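Local coordinates for ATP-binding protein (PDB 5UKV), which acts as PhoR of Mycobacterium tuberculosis, a sensor histidine kinase important for virulence that probably autophosphorylates from ATP, represented here by its dimerization (DHp) domain, at the interface of chains A and B. Residues are numbered along the deposited sequence; one frame, centred on the assembly and turned at random. Chains: chain A/B, ATP-binding protein.

All three contacts belong to the dimer interface of the PhoR DHp domain, a four-helix bundle of two hairpins. Contact 1 joins the two 2-40 helices near their N-terminal part. Contact 2, its C-alpha centre about 6 Å from that of contact 1, reuses A:Arg15, A:Ile18 and B:Met14 and sets the first helix of chain A against the end of helix 47-73 of chain B. Contact 3, its C-alpha centre about 10 Å from both others, mainly makes the converse pairing, with a first-helix contact at the leucines, and shares B:Ile18 with contact 1. Contacts 2 and 3 are near-twins whose details differ, in keeping with an asymmetric dimer.

Contact 1: the interface of chains A and B. Residues chain A 11, 14-15, 18; chain B 11, 14-15, 18.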
loop_
_atom_site.group_PDB
_atom_site.type_symbol
_atom_site.label_atom_id
_atom_site.label_comp_id
_atom_site.label_asym_id
_atom_site.label_seq_id
_atom_site.Cartn_x
_atom_site.Cartn_y
_atom_site.Cartn_z
ATOM N N GLU A 11 9.614 4.430 19.838
ATOM C CA GLU A 11 9.331 3.189 19.145
ATOM C C GLU A 11 7.809 2.812 19.075
ATOM O O GLU A 11 7.333 2.459 18.015
ATOM C CB GLU A 11 10.132 2.067 19.737
ATOM C CG GLU A 11 9.789 0.726 19.108
ATOM C CD GLU A 11 10.172 -0.488 19.900
ATOM O OE1 GLU A 11 10.027 -1.554 19.268
ATOM O OE2 GLU A 11 10.681 -0.368 21.065
HETATM N N MSE A 14 6.098 5.031 16.560
HETATM C CA MSE A 14 6.407 4.520 15.201
HETATM C C MSE A 14 5.517 3.299 14.885
HETATM O O MSE A 14 4.891 3.187 13.850
HETATM C CB MSE A 14 7.874 4.147 15.097
HETATM C CG MSE A 14 8.231 3.477 13.818
HETATM SE SE MSE A 14 8.112 4.783 12.270
HETATM C CE MSE A 14 9.531 6.052 12.678
ATOM N N ARG A 15 5.410 2.331 15.828
ATOM C CA ARG A 15 4.507 1.233 15.612
ATOM C C ARG A 15 3.040 1.627 15.391
ATOM O O ARG A 15 2.419 1.140 14.499
ATOM C CB ARG A 15 4.443 0.236 16.842
ATOM C CG ARG A 15 5.735 -0.512 17.074
ATOM C CD ARG A 15 5.481 -1.411 18.362
ATOM N NE ARG A 15 6.771 -1.970 18.674
ATOM C CZ ARG A 15 7.212 -3.129 18.229
ATOM N NH1 ARG A 15 6.455 -3.918 17.506
ATOM N NH2 ARG A 15 8.435 -3.515 18.511
ATOM N N ILE A 18 2.790 3.208 11.905
ATOM C CA ILE A 18 2.793 2.148 10.933
ATOM C C ILE A 18 1.426 1.378 10.881
ATOM O O ILE A 18 0.880 1.150 9.752
ATOM C CB ILE A 18 4.013 1.258 11.076
ATOM C CG1 ILE A 18 5.184 1.964 10.571
ATOM C CG2 ILE A 18 3.803 -0.017 10.269
ATOM C CD1 ILE A 18 6.505 1.421 10.963
ATOM N N GLU B 11 13.025 0.884 16.064
ATOM C CA GLU B 11 12.432 2.067 15.343
ATOM C C GLU B 11 13.063 2.375 13.973
ATOM O O GLU B 11 12.401 2.605 13.000
ATOM C CB GLU B 11 12.499 3.320 16.250
ATOM C CG GLU B 11 11.854 4.533 15.646
ATOM C CD GLU B 11 12.223 5.862 16.298
ATOM O OE1 GLU B 11 12.631 6.806 15.560
ATOM O OE2 GLU B 11 12.178 5.922 17.560
HETATM N N MSE B 14 11.990 -0.397 11.487
HETATM C CA MSE B 14 10.652 -0.058 11.056
HETATM C C MSE B 14 10.567 1.109 10.093
HETATM O O MSE B 14 9.848 1.055 9.079
HETATM C CB MSE B 14 9.774 0.232 12.252
HETATM C CG MSE B 14 9.469 -1.097 13.031
HETATM SE SE MSE B 14 8.060 -0.744 14.414
HETATM C CE MSE B 14 9.271 -0.023 15.722
ATOM N N ARG B 15 11.285 2.158 10.386
ATOM C CA ARG B 15 11.366 3.293 9.434
ATOM C C ARG B 15 11.871 2.928 8.040
ATOM O O ARG B 15 11.278 3.300 6.982
ATOM C CB ARG B 15 12.206 4.394 10.099
ATOM C CG ARG B 15 12.221 5.690 9.328
ATOM C CD ARG B 15 13.320 6.638 9.882
ATOM N NE ARG B 15 13.083 7.035 11.235
ATOM C CZ ARG B 15 12.360 8.107 11.623
ATOM N NH1 ARG B 15 11.749 8.873 10.730
ATOM N NH2 ARG B 15 12.241 8.408 12.906
ATOM N N ILE B 18 9.089 0.836 6.239
ATOM C CA ILE B 18 8.055 1.630 5.671
ATOM C C ILE B 18 8.552 2.330 4.400
ATOM O O ILE B 18 7.845 2.383 3.453
ATOM C CB ILE B 18 7.299 2.461 6.693
ATOM C CG1 ILE B 18 6.023 2.957 6.051
ATOM C CG2 ILE B 18 8.119 3.585 7.162
ATOM C CD1 ILE B 18 4.828 2.983 6.959
#
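Helix 2-40 of chain A meets helix 2-40 of chain B, the first helices of two HisKA-type dimerization and phosphoacceptor (DHp) hairpins, which pair in a four-helix bundle. Two selenomethionines fill the seam. A:Met14 and B:Met14 slide past each other in opposite directions, CG of A:Met14 lying 3.9 Å from CB of B:Met14. They differ in shape: A:Met14 has CG anti to its backbone N (chi1 173°) and bends at chi2 and chi3, which turns its methyl toward B:Arg15, whereas B:Met14 swings CG beside its backbone N (chi1 -71°) and bends only at chi3, toward A:Glu11 and A:Arg15. CE of A:Met14 sits over the centre of the B:Arg15 guanidinium, 3.6 Å from NH2. At the opposite flank, CE of B:Met14 touches CG of A:Glu11 at 3.5 Å, the two side chains crossing at about a right angle, and SE of B:Met14 lies 3.5 Å from CG of A:Arg15. Each arginine is steadied within its own chain by a salt bridge to a glutamate one turn earlier: NH2 of A:Arg15 to OE1 of A:Glu11 at 2.6 Å, and NH2 of B:Arg15 to OE1 of B:Glu11 at 3.1 Å. Both bonds reach the anti side of the carboxylate, tilted from its plane. Deeper along the bundle, CD1 of A:Ile18 packs on CB of B:Met14 at 3.7 Å, while CG1 of A:Ile18 meets CD1 of B:Ile18 at 3.8 Å.

Contact 2: the interface of chains A and B. Residues chain A 15, 18-19; chain B 14, 68-69, 71-72.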
loop_
_atom_site.group_PDB
_atom_site.type_symbol
_atom_site.label_atom_id
_atom_site.label_comp_id
_atom_site.label_asym_id
_atom_site.label_seq_id
_atom_site.Cartn_x
_atom_site.Cartn_y
_atom_site.Cartn_z
ATOM N N ARG A 15 5.410 2.331 15.828
ATOM C CA ARG A 15 4.507 1.233 15.612
ATOM C C ARG A 15 3.040 1.627 15.391
ATOM O O ARG A 15 2.419 1.140 14.499
ATOM C CB ARG A 15 4.443 0.236 16.842
ATOM C CG ARG A 15 5.735 -0.512 17.074
ATOM C CD ARG A 15 5.481 -1.411 18.362
ATOM N NE ARG A 15 6.771 -1.970 18.674
ATOM C CZ ARG A 15 7.212 -3.129 18.229
ATOM N NH1 ARG A 15 6.455 -3.918 17.506
ATOM N NH2 ARG A 15 8.435 -3.515 18.511
ATOM N N ILE A 18 2.790 3.208 11.905
ATOM C CA ILE A 18 2.793 2.148 10.933
ATOM C C ILE A 18 1.426 1.378 10.881
ATOM O O ILE A 18 0.880 1.150 9.752
ATOM C CB ILE A 18 4.013 1.258 11.076
ATOM C CG1 ILE A 18 5.184 1.964 10.571
ATOM C CG2 ILE A 18 3.803 -0.017 10.269
ATOM C CD1 ILE A 18 6.505 1.421 10.963
ATOM N N THR A 19 0.814 1.067 12.020
ATOM C CA THR A 19 -0.490 0.496 11.997
ATOM C C THR A 19 -1.573 1.393 11.330
ATOM O O THR A 19 -2.323 0.927 10.512
ATOM C CB THR A 19 -0.831 0.098 13.436
ATOM O OG1 THR A 19 0.240 -0.770 13.916
ATOM C CG2 THR A 19 -2.142 -0.511 13.546
HETATM N N MSE B 14 11.990 -0.397 11.487
HETATM C CA MSE B 14 10.652 -0.058 11.056
HETATM C C MSE B 14 10.567 1.109 10.093
HETATM O O MSE B 14 9.848 1.055 9.079
HETATM C CB MSE B 14 9.774 0.232 12.252
HETATM C CG MSE B 14 9.469 -1.097 13.031
HETATM SE SE MSE B 14 8.060 -0.744 14.414
HETATM C CE MSE B 14 9.271 -0.023 15.722
ATOM N N LEU B 68 3.495 -4.916 6.912
ATOM C CA LEU B 68 3.698 -3.754 7.728
ATOM C C LEU B 68 2.894 -3.869 9.005
ATOM O O LEU B 68 3.418 -3.602 10.133
ATOM C CB LEU B 68 3.253 -2.464 7.019
ATOM C CG LEU B 68 4.107 -1.883 5.909
ATOM C CD1 LEU B 68 3.504 -0.735 5.076
ATOM C CD2 LEU B 68 5.395 -1.394 6.517
ATOM N N LEU B 69 1.622 -4.188 8.843
ATOM C CA LEU B 69 0.775 -4.335 10.010
ATOM C C LEU B 69 1.388 -5.392 10.977
ATOM O O LEU B 69 1.292 -5.254 12.171
ATOM C CB LEU B 69 -0.682 -4.711 9.626
ATOM C CG LEU B 69 -1.579 -3.627 8.934
ATOM C CD1 LEU B 69 -2.853 -4.144 8.261
ATOM C CD2 LEU B 69 -2.089 -2.614 9.979
ATOM N N LEU B 71 4.554 -6.418 11.213
ATOM C CA LEU B 71 5.775 -5.856 11.776
ATOM C C LEU B 71 5.545 -4.979 12.947
ATOM O O LEU B 71 6.230 -5.126 13.962
ATOM C CB LEU B 71 6.512 -5.034 10.726
ATOM C CG LEU B 71 7.753 -4.263 11.118
ATOM C CD1 LEU B 71 8.828 -5.295 11.153
ATOM C CD2 LEU B 71 8.050 -3.104 10.174
ATOM N N ALA B 72 4.554 -4.136 12.852
ATOM C CA ALA B 72 4.125 -3.279 13.933
ATOM C C ALA B 72 3.740 -4.057 15.185
ATOM O O ALA B 72 3.902 -3.537 16.276
ATOM C CB ALA B 72 2.977 -2.358 13.522
#
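With chi1 at -67° A:Arg15 sets CG beside its backbone N, and the chain then runs extended to NE, carrying the guanidinium to the carbonyl of B:Ala72. A:Thr19 has OG1 beside its own backbone N (chi1 -55°), which turns the hydroxyl back toward the preceding helical turn and over the methyl of B:Ala72. A hydrogen bond crosses the patch from NH1 of A:Arg15 to O of B:Ala72, 2.9 Å and fairly straight. The oxygen lies in the guanidinium plane, at its edge, but the N-H arrives from above the carbonyl plane and not on a lone pair. CD of A:Arg15 also passes 3.4 Å from O of B:Ala72, the stem packing beside the oxygen that NH1 binds. Within chain A, OG1 of A:Thr19 donates to O of A:Arg15 at 3.0 Å, which fixes the hydroxyl rotation; its oxygen lies close against the methyl of B:Ala72. Methyls also make van der Waals contacts with backbone carbonyl oxygens: CG2 of A:Ile18 lies 3.6 Å from O of B:Leu68, and CD2 of B:Leu69 3.6 Å from O of A:Thr19. Apolar contacts join CG2 of A:Ile18 to CB of B:Ala72 at 4.1 Å and CD2 of B:Leu69 to CA of A:Thr19 at 4.0 Å, the B:Leu69 and A:Thr19 side chains crossing at about a right angle. Here the C-terminal end of helix 47-73 of chain B packs against helix 2-40 of chain A, near the end of the DHp four-helix bundle away from the hairpin turns.

Contact 3: the interface of chains A and B. Residues chain A 17, 25, 65, 68-69, 72; chain B 18-19, 22, 25.
Van der Waals packing dominates where the end of helix 47-71 and A:Ala72 of chain A meet helix 2-40 of chain B. Among the apolar contacts, CB of B:Ser22 touches CD2 of A:Leu69 at 3.6 Å, and CG2 of A:Val65 reaches B:Leu25 CB at 4.1 Å. Farther along, A:Leu25 and B:Leu25 meet tip to tip through their CD1 methyls, 3.9 Å apart, bridging the two first helices. The methyl of A:Ala72 packs on CG2 of B:Ile18 at 3.9 Å; that branch stands between the backbone N and carbonyl carbon because chi1 is -165°, a different rotamer from the one A:Ile18 adopts. Carbon also meets oxygen: CG1 of A:Val65 touches the backbone O of B:Ser22, whose OG faces CB of A:Leu68 at 3.8 Å. Among the polar links, OG of B:Ser22 donates a hydrogen bond to O of B:Ile18 in its own helix at 2.8 Å, satisfying the hydroxyl amid leucine carbons and holding its rotation (chi1 -67°). Water 1 bridges the chains between O of A:Leu69 and, at 2.9 Å, OG1 of B:Thr19. A:Ala72 lies beyond the last turn of helix 47-71, whereas its counterpart in chain B is still helical, a small difference consistent with the asymmetry of the dimer. The patch packs one hairpin's second helix on the partner's H-box, to which B:Ser22 and B:Leu25 belong, and may therefore help position the phosphoacceptor histidine.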
loop_
_atom_site.group_PDB
_atom_site.type_symbol
_atom_site.label_atom_id
_atom_site.label_comp_id
_atom_site.label_asym_id
_atom_site.label_seq_id
_atom_site.Cartn_x
_atom_site.Cartn_y
_atom_site.Cartn_z
ATOM N N PHE A 17 2.027 4.518 14.295
ATOM C CA PHE A 17 2.002 5.247 13.010
ATOM C C PHE A 17 1.906 4.195 11.862
ATOM O O PHE A 17 1.063 4.291 10.939
ATOM C CB PHE A 17 3.217 6.112 12.870
ATOM C CG PHE A 17 3.364 6.699 11.549
ATOM C CD1 PHE A 17 2.552 7.788 11.158
ATOM C CD2 PHE A 17 4.244 6.167 10.639
ATOM C CE1 PHE A 17 2.667 8.312 9.877
ATOM C CE2 PHE A 17 4.367 6.713 9.343
ATOM C CZ PHE A 17 3.550 7.773 8.968
ATOM N N LEU A 25 -4.125 2.462 3.896
ATOM C CA LEU A 25 -3.874 1.857 2.573
ATOM C C LEU A 25 -4.769 0.715 2.283
ATOM O O LEU A 25 -5.148 0.482 1.154
ATOM C CB LEU A 25 -2.385 1.394 2.464
ATOM C CG LEU A 25 -1.352 2.485 2.507
ATOM C CD1 LEU A 25 0.022 1.850 2.750
ATOM C CD2 LEU A 25 -1.468 3.288 1.176
ATOM N N VAL A 65 0.805 6.977 -0.362
ATOM C CA VAL A 65 2.127 6.406 -0.353
ATOM C C VAL A 65 3.172 7.487 -0.471
ATOM O O VAL A 65 4.285 7.421 0.139
ATOM C CB VAL A 65 2.246 5.375 -1.524
ATOM C CG1 VAL A 65 3.712 5.019 -1.805
ATOM C CG2 VAL A 65 1.525 4.135 -1.154
ATOM N N LEU A 68 3.551 8.928 2.888
ATOM C CA LEU A 68 4.323 8.062 3.793
ATOM C C LEU A 68 5.828 8.112 3.577
ATOM O O LEU A 68 6.611 8.137 4.536
ATOM C CB LEU A 68 3.892 6.647 3.631
ATOM C CG LEU A 68 2.577 6.353 4.248
ATOM C CD1 LEU A 68 2.321 4.880 4.030
ATOM C CD2 LEU A 68 2.560 6.728 5.747
ATOM N N LEU A 69 6.220 8.145 2.323
ATOM C CA LEU A 69 7.610 8.240 1.917
ATOM C C LEU A 69 8.229 9.483 2.515
ATOM O O LEU A 69 9.352 9.394 3.074
ATOM C CB LEU A 69 7.731 8.186 0.382
ATOM C CG LEU A 69 7.847 6.852 -0.398
ATOM C CD1 LEU A 69 8.065 7.133 -1.883
ATOM C CD2 LEU A 69 9.026 6.046 0.212
ATOM N N ALA A 72 8.361 9.244 6.492
ATOM C CA ALA A 72 9.389 8.296 7.026
ATOM C C ALA A 72 10.723 8.987 7.186
ATOM O O ALA A 72 11.550 8.543 7.906
ATOM C CB ALA A 72 9.572 7.082 6.081
ATOM N N ILE B 18 9.089 0.836 6.239
ATOM C CA ILE B 18 8.055 1.630 5.671
ATOM C C ILE B 18 8.552 2.330 4.400
ATOM O O ILE B 18 7.845 2.383 3.453
ATOM C CB ILE B 18 7.299 2.461 6.693
ATOM C CG1 ILE B 18 6.023 2.957 6.051
ATOM C CG2 ILE B 18 8.119 3.585 7.162
ATOM C CD1 ILE B 18 4.828 2.983 6.959
ATOM N N THR B 19 9.772 2.839 4.415
ATOM C CA THR B 19 10.376 3.343 3.212
ATOM C C THR B 19 10.400 2.343 2.052
ATOM O O THR B 19 9.925 2.645 0.912
ATOM C CB THR B 19 11.768 3.962 3.487
ATOM O OG1 THR B 19 11.658 4.968 4.472
ATOM C CG2 THR B 19 12.378 4.475 2.282
ATOM N N SER B 22 6.832 1.380 0.834
ATOM C CA SER B 22 6.162 2.469 0.167
ATOM C C SER B 22 6.723 2.588 -1.238
ATOM O O SER B 22 5.936 2.709 -2.202
ATOM C CB SER B 22 6.352 3.736 0.924
ATOM O OG SER B 22 5.646 3.621 2.172
ATOM N N LEU B 25 5.188 -0.215 -3.195
ATOM C CA LEU B 25 3.768 -0.056 -3.527
ATOM C C LEU B 25 3.601 0.904 -4.716
ATOM O O LEU B 25 2.691 0.792 -5.499
ATOM C CB LEU B 25 3.015 0.522 -2.326
ATOM C CG LEU B 25 2.816 -0.493 -1.224
ATOM C CD1 LEU B 25 2.163 0.224 -0.101
ATOM C CD2 LEU B 25 1.867 -1.556 -1.710
HETATM O O HOH W 1 10.937 7.119 2.735
#